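Local coordinates for lipase (Rhizopus chinensis, PDB 6A0W), which probably hydrolyses the ester bonds of triacylglycerols and has an N-terminal polypeptide segment that regulates its affinity for substrate, at residues Thr45-Val50 with Lys165-Gly170; Ser141-Val146 with Gly175-Leu180; Gly203-Gly208 with Asp231-Val236. All blocks are in the same frame, centred on the assembly; numbering follows the deposited sequence.

Interaction 1. Residues Thr45-Val50 with Lys165-Gly170; sequences TNYAGV and KVIVTG
Helix residues Y47 and V50 pack against strand residues K165, I167 and T169, the helix axis running 7.5 Å from the strand axis at 66° between their N-to-C directions, with Y47 and T169 closest at the backbone. With CG anti to the carbonyl carbon (chi1 -60°), the Y47 ring reaches along the strand toward K165, crossing the I167 side chain at about a right angle. CG2 of I167 sits over the centre of one ring face, 4.0 Å from the Y47 centroid, in a CH-pi contact. The other branch of I167 runs to the phenol end, where its CD1 lies 3.5 Å from Y47 CZ. At the tip Y47 OH and K165 NZ lie 3.8 Å apart, too far for a direct hydrogen bond. A water in the ring plane, 2.7 Å from Y47 OH, joins them and accepts from K165 NZ at 2.8 Å. Nearer the helix backbone, T169 OG1 is 3.0 Å from Y47 O, but Y200 O also lies within its reach, and the single hydroxyl proton may serve either carbonyl. The T169 methyl CG2 instead packs on V50 CG1, 3.9 Å away. Y200 also brings its ring, inclined by about 55°, against that of Y47. I167 and T169 thus face helix 38-53, whereas V168 packs on helix 173-188. A central strand covered by helices on both faces is the layered build of the alpha/beta hydrolase fold, and here the strand ends in a probable GxSxG nucleophile elbow, of which G170 is the first glycine.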
loop_
_atom_site.group_PDB
_atom_site.type_symbol
_atom_site.label_atom_id
_atom_site.label_comp_id
_atom_site.label_asym_id
_atom_site.label_seq_id
_atom_site.Cartn_x
_atom_site.Cartn_y
_atom_site.Cartn_z
ATOM N N THR A 45 4.428 2.646 11.095
ATOM C CA THR A 45 4.552 1.299 11.617
ATOM C C THR A 45 3.163 0.785 11.937
ATOM O O THR A 45 2.868 -0.404 11.748
ATOM C CB THR A 45 5.458 1.266 12.890
ATOM O OG1 THR A 45 6.791 1.625 12.523
ATOM C CG2 THR A 45 5.501 -0.091 13.501
ATOM N N ASN A 46 2.357 1.639 12.551
ATOM C CA ASN A 46 1.059 1.186 13.068
ATOM C C ASN A 46 0.102 0.749 11.911
ATOM O O ASN A 46 -0.510 -0.324 11.952
ATOM C CB ASN A 46 0.468 2.254 13.984
ATOM C CG ASN A 46 1.073 2.216 15.416
ATOM O OD1 ASN A 46 0.336 2.250 16.393
ATOM N ND2 ASN A 46 2.407 2.064 15.541
ATOM N N TYR A 47 0.108 1.517 10.831
ATOM C CA TYR A 47 -0.655 1.203 9.632
ATOM C C TYR A 47 -0.046 0.079 8.788
ATOM O O TYR A 47 -0.792 -0.661 8.128
ATOM C CB TYR A 47 -0.869 2.495 8.819
ATOM C CG TYR A 47 -1.642 3.566 9.596
ATOM C CD1 TYR A 47 -2.673 3.203 10.467
ATOM C CD2 TYR A 47 -1.371 4.912 9.440
ATOM C CE1 TYR A 47 -3.383 4.150 11.175
ATOM C CE2 TYR A 47 -2.093 5.874 10.128
ATOM C CZ TYR A 47 -3.129 5.486 10.942
ATOM O OH TYR A 47 -3.777 6.398 11.708
ATOM N N ALA A 48 1.274 -0.107 8.860
ATOM C CA ALA A 48 1.906 -1.308 8.336
ATOM C C ALA A 48 1.455 -2.558 9.069
ATOM O O ALA A 48 1.275 -3.638 8.479
ATOM C CB ALA A 48 3.422 -1.204 8.368
ATOM N N GLY A 49 1.274 -2.416 10.365
ATOM C CA GLY A 49 0.796 -3.520 11.153
ATOM C C GLY A 49 -0.604 -3.884 10.767
ATOM O O GLY A 49 -0.922 -5.076 10.695
ATOM N N VAL A 50 -1.472 -2.881 10.603
ATOM C CA VAL A 50 -2.847 -3.171 10.178
ATOM C C VAL A 50 -2.900 -3.881 8.822
ATOM O O VAL A 50 -3.540 -4.916 8.628
ATOM C CB VAL A 50 -3.697 -1.888 10.146
ATOM C CG1 VAL A 50 -5.129 -2.208 9.698
ATOM C CG2 VAL A 50 -3.730 -1.248 11.526
ATOM N N LYS A 165 -11.906 9.452 11.209
ATOM C CA LYS A 165 -11.175 9.489 9.952
ATOM C C LYS A 165 -11.130 8.109 9.312
ATOM O O LYS A 165 -11.249 7.112 9.989
ATOM C CB LYS A 165 -9.764 9.987 10.182
ATOM C CG LYS A 165 -8.917 9.030 10.966
ATOM C CD LYS A 165 -7.567 9.669 11.206
ATOM C CE LYS A 165 -6.770 8.855 12.202
ATOM N NZ LYS A 165 -5.532 9.618 12.501
ATOM N N VAL A 166 -10.936 8.081 8.005
ATOM C CA VAL A 166 -10.808 6.860 7.261
ATOM C C VAL A 166 -9.361 6.679 6.800
ATOM O O VAL A 166 -8.777 7.557 6.137
ATOM C CB VAL A 166 -11.748 6.921 6.031
ATOM C CG1 VAL A 166 -11.547 5.730 5.128
ATOM C CG2 VAL A 166 -13.200 7.009 6.486
ATOM N N ILE A 167 -8.784 5.534 7.180
ATOM C CA ILE A 167 -7.436 5.153 6.803
ATOM C C ILE A 167 -7.539 3.964 5.861
ATOM O O ILE A 167 -8.140 2.949 6.199
ATOM C CB ILE A 167 -6.644 4.663 8.051
ATOM C CG1 ILE A 167 -6.414 5.786 9.078
ATOM C CG2 ILE A 167 -5.322 4.045 7.637
ATOM C CD1 ILE A 167 -5.415 6.865 8.697
ATOM N N VAL A 168 -6.981 4.077 4.663
ATOM C CA VAL A 168 -6.991 2.959 3.744
ATOM C C VAL A 168 -5.552 2.414 3.657
ATOM O O VAL A 168 -4.641 3.177 3.355
ATOM C CB VAL A 168 -7.438 3.369 2.324
ATOM C CG1 VAL A 168 -7.665 2.130 1.489
ATOM C CG2 VAL A 168 -8.683 4.256 2.333
ATOM N N THR A 169 -5.350 1.130 3.955
ATOM C CA THR A 169 -3.989 0.588 4.038
ATOM C C THR A 169 -3.847 -0.770 3.352
ATOM O O THR A 169 -4.816 -1.508 3.209
ATOM C CB THR A 169 -3.470 0.552 5.514
ATOM O OG1 THR A 169 -2.085 0.196 5.518
ATOM C CG2 THR A 169 -4.224 -0.465 6.348
ATOM N N GLY A 170 -2.687 -1.003 2.746
ATOM C CA GLY A 170 -2.362 -2.303 2.199
ATOM C C GLY A 170 -0.883 -2.485 1.950
ATOM O O GLY A 170 -0.167 -1.498 1.723
HETATM O O HOH W 1 -3.386 8.972 10.875
#

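Interaction 2. Residues Ser141-Val146 with Gly175-Leu180; sequences SSYNQV and GAQALL
Y143 and Q177 mark the closest backbone approach of two helices whose axes lie 10.0 Å apart, crossing at -64°. The apolar part of the contact is carried by Y143 and L180, which run antiparallel alongside one another. CB of L180 stands over one face of the Y143 ring, off-centre toward the rim and 4.3 Å from the centroid, a CH-pi contact. Its CD1 reaches back to Y143 CB at 4.0 Å. The polar part belongs to Q177, although no hydrogen bond crosses between the segments. Bent at chi2 (-59°), its chain carries the amide to the neighbouring helix, where OE1 comes within 3.2 Å of Y143 CA and meets the tyrosine ring at its edge, in plane, 3.5 Å from CD1. Y143 N is also near OE1, but the angle is too poor for a bond. NE2 lies 3.7 Å from S142 CB and donates to F139 O one turn earlier, so the amide is fastened to helix 137-160. The hydroxyls find partners elsewhere: S142 OG bonds to T88, and Y143 OH bonds to both Y150 and D184. V146 adds a minor contact, CG2 3.9 Å from Q177 OE1, and shares F107 and T90 of the underlying strands with Q177. The two helices lie together over the central sheet, as expected of an alpha/beta hydrolase, with Q177 one turn into the helix that follows the probable nucleophile elbow.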
loop_
_atom_site.group_PDB
_atom_site.type_symbol
_atom_site.label_atom_id
_atom_site.label_comp_id
_atom_site.label_asym_id
_atom_site.label_seq_id
_atom_site.Cartn_x
_atom_site.Cartn_y
_atom_site.Cartn_z
ATOM N N SER A 141 -9.340 -4.487 -12.454
ATOM C CA SER A 141 -10.365 -5.567 -12.417
ATOM C C SER A 141 -10.625 -6.091 -11.025
ATOM O O SER A 141 -11.777 -6.234 -10.617
ATOM C CB SER A 141 -9.984 -6.769 -13.287
ATOM O OG SER A 141 -8.663 -6.639 -13.748
ATOM N N SER A 142 -9.559 -6.272 -10.253
ATOM C CA SER A 142 -9.729 -6.720 -8.878
ATOM C C SER A 142 -10.500 -5.692 -8.066
ATOM O O SER A 142 -11.437 -6.034 -7.321
ATOM C CB SER A 142 -8.376 -7.049 -8.215
ATOM O OG SER A 142 -7.616 -7.945 -8.984
ATOM N N TYR A 143 -10.156 -4.419 -8.267
ATOM C CA TYR A 143 -10.846 -3.370 -7.563
ATOM C C TYR A 143 -12.338 -3.425 -7.885
ATOM O O TYR A 143 -13.184 -3.281 -6.982
ATOM C CB TYR A 143 -10.263 -1.962 -7.872
ATOM C CG TYR A 143 -10.961 -0.889 -7.064
ATOM C CD1 TYR A 143 -10.842 -0.876 -5.688
ATOM C CD2 TYR A 143 -11.889 -0.047 -7.651
ATOM C CE1 TYR A 143 -11.583 -0.041 -4.900
ATOM C CE2 TYR A 143 -12.644 0.826 -6.878
ATOM C CZ TYR A 143 -12.487 0.819 -5.503
ATOM O OH TYR A 143 -13.251 1.617 -4.677
ATOM N N ASN A 144 -12.661 -3.533 -9.169
ATOM C CA ASN A 144 -14.078 -3.495 -9.572
ATOM C C ASN A 144 -14.893 -4.686 -9.033
ATOM O O ASN A 144 -16.095 -4.546 -8.811
ATOM C CB ASN A 144 -14.198 -3.360 -11.094
ATOM C CG ASN A 144 -13.957 -1.933 -11.568
ATOM O OD1 ASN A 144 -14.442 -1.023 -10.974
ATOM N ND2 ASN A 144 -13.156 -1.752 -12.599
ATOM N N GLN A 145 -14.229 -5.774 -8.648
ATOM C CA GLN A 145 -14.890 -6.843 -7.882
ATOM C C GLN A 145 -15.136 -6.468 -6.435
ATOM O O GLN A 145 -16.242 -6.640 -5.919
ATOM C CB GLN A 145 -14.087 -8.145 -7.906
ATOM C CG GLN A 145 -13.874 -8.752 -9.285
ATOM C CD GLN A 145 -15.216 -9.137 -9.919
ATOM O OE1 GLN A 145 -16.049 -9.810 -9.285
ATOM N NE2 GLN A 145 -15.522 -8.517 -11.053
ATOM N N VAL A 146 -14.140 -5.903 -5.767
ATOM C CA VAL A 146 -14.279 -5.727 -4.315
ATOM C C VAL A 146 -15.018 -4.454 -3.921
ATOM O O VAL A 146 -15.552 -4.368 -2.782
ATOM C CB VAL A 146 -12.926 -5.835 -3.564
ATOM C CG1 VAL A 146 -12.333 -7.222 -3.786
ATOM C CG2 VAL A 146 -11.970 -4.753 -4.027
ATOM N N GLY A 175 -1.710 -2.749 -1.617
ATOM C CA GLY A 175 -1.442 -1.309 -1.628
ATOM C C GLY A 175 -2.027 -0.678 -2.884
ATOM O O GLY A 175 -2.593 0.396 -2.806
ATOM N N ALA A 176 -2.016 -1.415 -3.998
ATOM C CA ALA A 176 -2.656 -0.953 -5.200
ATOM C C ALA A 176 -4.142 -0.788 -4.998
ATOM O O ALA A 176 -4.685 0.245 -5.390
ATOM C CB ALA A 176 -2.376 -1.853 -6.370
ATOM N N GLN A 177 -4.791 -1.755 -4.349
ATOM C CA GLN A 177 -6.201 -1.632 -4.005
ATOM C C GLN A 177 -6.470 -0.455 -3.076
ATOM O O GLN A 177 -7.471 0.275 -3.207
ATOM C CB GLN A 177 -6.695 -2.931 -3.371
ATOM C CG GLN A 177 -6.579 -4.162 -4.276
ATOM C CD GLN A 177 -7.376 -3.962 -5.554
ATOM O OE1 GLN A 177 -8.506 -3.515 -5.445
ATOM N NE2 GLN A 177 -6.724 -4.034 -6.724
ATOM N N ALA A 178 -5.561 -0.246 -2.123
ATOM C CA ALA A 178 -5.700 0.869 -1.189
ATOM C C ALA A 178 -5.788 2.213 -1.922
ATOM O O ALA A 178 -6.649 3.035 -1.609
ATOM C CB ALA A 178 -4.535 0.887 -0.184
ATOM N N LEU A 179 -4.881 2.427 -2.870
ATOM C CA LEU A 179 -4.796 3.692 -3.579
ATOM C C LEU A 179 -6.064 3.868 -4.455
ATOM O O LEU A 179 -6.713 4.907 -4.426
ATOM C CB LEU A 179 -3.583 3.661 -4.499
ATOM C CG LEU A 179 -3.428 4.872 -5.397
ATOM C CD1 LEU A 179 -3.361 6.132 -4.546
ATOM C CD2 LEU A 179 -2.175 4.744 -6.253
ATOM N N LEU A 180 -6.482 2.785 -5.102
ATOM C CA LEU A 180 -7.694 2.834 -5.946
ATOM C C LEU A 180 -8.940 3.061 -5.106
ATOM O O LEU A 180 -9.738 3.967 -5.402
ATOM C CB LEU A 180 -7.803 1.573 -6.805
ATOM C CG LEU A 180 -6.732 1.381 -7.895
ATOM C CD1 LEU A 180 -6.822 -0.002 -8.557
ATOM C CD2 LEU A 180 -6.820 2.458 -8.956
#

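Interaction 3. Residues Gly203-Gly208 with Asp231-Val236; sequences GCPRVG and DIVPHV
R206 threads along the 231-236 loop, and its side chain meets one carbonyl of that loop after another. CB lies 3.8 Å from V236 O, the same oxygen that accepts from R206 N at 2.9 Å. CG, anti to the carbonyl carbon (chi1 -66°), sends the chain along the 231-236 loop. Beyond CG the chain stays extended as far as NE, which forms a salt bridge with E267. CZ then comes under P234 O, 4.0 Å away and over the centre of the guanidinium face. Of the two terminal nitrogens, NH1 lies 3.3 Å from H235 O and donates to P237 O. NH2 donates to a water 3.0 Å away in the guanidinium plane, and that water is also hydrogen-bonded to H235 ND1. The backbones themselves come close enough for CA-H...O contacts in both directions, P234 CA to C204 O at 3.2 Å and P205 CA to V233 O at 3.3 Å. Beside them P205 CD packs against V233 CG1. At the far end G203, without a side chain, lets D231 OD2 approach its CA to 3.4 Å. D231 OD1 accepts from V233 N in an Asx turn, while OD2 bonds to Y287 and to H284, consistent with the acid of a Ser-His-Asp triad. Both loops leave the C-terminal ends of parallel strands, 197-202 and 223-228. The first continues into helix 210-218, and its V207 turns to helix 173-188; the second leads on toward strand 248-252, with H235 touching strand 8-9.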
loop_
_atom_site.group_PDB
_atom_site.type_symbol
_atom_site.label_atom_id
_atom_site.label_comp_id
_atom_site.label_asym_id
_atom_site.label_seq_id
_atom_site.Cartn_x
_atom_site.Cartn_y
_atom_site.Cartn_z
ATOM N N GLY A 203 5.364 -1.505 0.427
ATOM C CA GLY A 203 5.696 -2.303 -0.754
ATOM C C GLY A 203 4.693 -2.217 -1.915
ATOM O O GLY A 203 4.550 -3.149 -2.712
ATOM N N CYS A 204 4.123 -1.040 -2.109
ATOM C CA CYS A 204 3.179 -0.791 -3.203
ATOM C C CYS A 204 3.850 -0.760 -4.575
ATOM O O CYS A 204 4.837 -0.033 -4.791
ATOM C CB CYS A 204 2.437 0.518 -2.969
ATOM S SG CYS A 204 0.956 0.696 -4.018
ATOM N N PRO A 205 3.373 -1.587 -5.511
ATOM C CA PRO A 205 3.844 -1.415 -6.899
ATOM C C PRO A 205 3.344 -0.108 -7.532
ATOM O O PRO A 205 2.483 0.590 -6.978
ATOM C CB PRO A 205 3.185 -2.591 -7.644
ATOM C CG PRO A 205 1.918 -2.790 -6.888
ATOM C CD PRO A 205 2.276 -2.573 -5.434
ATOM N N ARG A 206 3.934 0.243 -8.668
ATOM C CA ARG A 206 3.357 1.297 -9.492
ATOM C C ARG A 206 1.972 0.829 -9.941
ATOM O O ARG A 206 1.747 -0.379 -10.150
ATOM C CB ARG A 206 4.249 1.644 -10.681
ATOM C CG ARG A 206 5.581 2.276 -10.275
ATOM C CD ARG A 206 6.340 2.862 -11.446
ATOM N NE ARG A 206 7.638 3.346 -11.020
ATOM C CZ ARG A 206 8.752 2.625 -10.979
ATOM N NH1 ARG A 206 8.771 1.384 -11.405
ATOM N NH2 ARG A 206 9.893 3.170 -10.572
ATOM N N VAL A 207 1.042 1.781 -9.957
ATOM C CA VAL A 207 -0.352 1.498 -10.204
ATOM C C VAL A 207 -0.905 2.050 -11.518
ATOM O O VAL A 207 -1.710 1.378 -12.179
ATOM C CB VAL A 207 -1.204 2.013 -9.049
ATOM C CG1 VAL A 207 -2.679 1.865 -9.377
ATOM C CG2 VAL A 207 -0.835 1.271 -7.773
ATOM N N GLY A 208 -0.477 3.251 -11.917
ATOM C CA GLY A 208 -0.954 3.851 -13.153
ATOM C C GLY A 208 0.080 4.662 -13.897
ATOM O O GLY A 208 1.214 4.733 -13.463
ATOM N N ASP A 231 13.393 -3.777 -1.402
ATOM C CA ASP A 231 12.139 -4.410 -1.886
ATOM C C ASP A 231 11.922 -4.130 -3.350
ATOM O O ASP A 231 11.877 -2.969 -3.780
ATOM C CB ASP A 231 10.972 -3.891 -1.021
ATOM C CG ASP A 231 9.621 -4.431 -1.438
ATOM O OD1 ASP A 231 9.597 -5.280 -2.348
ATOM O OD2 ASP A 231 8.607 -4.057 -0.779
ATOM N N ILE A 232 11.858 -5.194 -4.152
ATOM C CA ILE A 232 11.635 -5.045 -5.598
ATOM C C ILE A 232 10.288 -4.431 -5.976
ATOM O O ILE A 232 10.147 -3.793 -7.023
ATOM C CB ILE A 232 11.796 -6.378 -6.325
ATOM C CG1 ILE A 232 11.877 -6.168 -7.822
ATOM C CG2 ILE A 232 10.724 -7.388 -5.945
ATOM C CD1 ILE A 232 12.339 -7.413 -8.528
ATOM N N VAL A 233 9.278 -4.650 -5.158
ATOM C CA VAL A 233 7.923 -4.473 -5.670
ATOM C C VAL A 233 7.591 -3.003 -6.048
ATOM O O VAL A 233 6.823 -2.742 -7.007
ATOM C CB VAL A 233 6.845 -5.093 -4.728
ATOM C CG1 VAL A 233 5.458 -4.872 -5.328
ATOM C CG2 VAL A 233 7.044 -6.598 -4.603
ATOM N N PRO A 234 8.128 -2.037 -5.281
ATOM C CA PRO A 234 7.848 -0.653 -5.657
ATOM C C PRO A 234 8.525 -0.198 -6.936
ATOM O O PRO A 234 8.388 0.973 -7.335
ATOM C CB PRO A 234 8.354 0.152 -4.446
ATOM C CG PRO A 234 8.124 -0.791 -3.290
ATOM C CD PRO A 234 8.423 -2.162 -3.829
ATOM N N HIS A 235 9.318 -1.087 -7.506
ATOM C CA HIS A 235 10.026 -0.804 -8.731
ATOM C C HIS A 235 9.435 -1.538 -9.924
ATOM O O HIS A 235 10.068 -1.570 -10.977
ATOM C CB HIS A 235 11.518 -1.161 -8.571
ATOM C CG HIS A 235 12.153 -0.473 -7.408
ATOM N ND1 HIS A 235 12.372 0.890 -7.407
ATOM C CD2 HIS A 235 12.350 -0.889 -6.133
ATOM C CE1 HIS A 235 12.798 1.254 -6.203
ATOM N NE2 HIS A 235 12.772 0.203 -5.404
ATOM N N VAL A 236 8.238 -2.099 -9.773
ATOM C CA VAL A 236 7.523 -2.662 -10.918
ATOM C C VAL A 236 6.082 -2.146 -10.857
ATOM O O VAL A 236 5.575 -1.846 -9.777
ATOM C CB VAL A 236 7.507 -4.212 -10.915
ATOM C CG1 VAL A 236 8.898 -4.787 -10.839
ATOM C CG2 VAL A 236 6.677 -4.731 -9.762
HETATM O O HOH W 2 12.423 1.763 -9.915
#

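From the N terminus, helix 38-53 lies more than a hundred residues ahead of strand 165-171, onto which interaction 1 closes it, with strands 78-85, 90-97 and 102-108 of the large sheet between. Segment 141-146 falls inside that loop but its partner 175-180 lies beyond it, so interactions 1 and 2 cross. They touch where V168 CG1 packs on A178 O. Interaction 3 follows in series, closing a short loop around helix 210-218 and strand 223-228, and meets interaction 2 where C204 SG rests on G175. Interaction 1 joins a helix to the sheet, interaction 2 joins two helices on the other face, and interaction 3 joins two loops at strand ends.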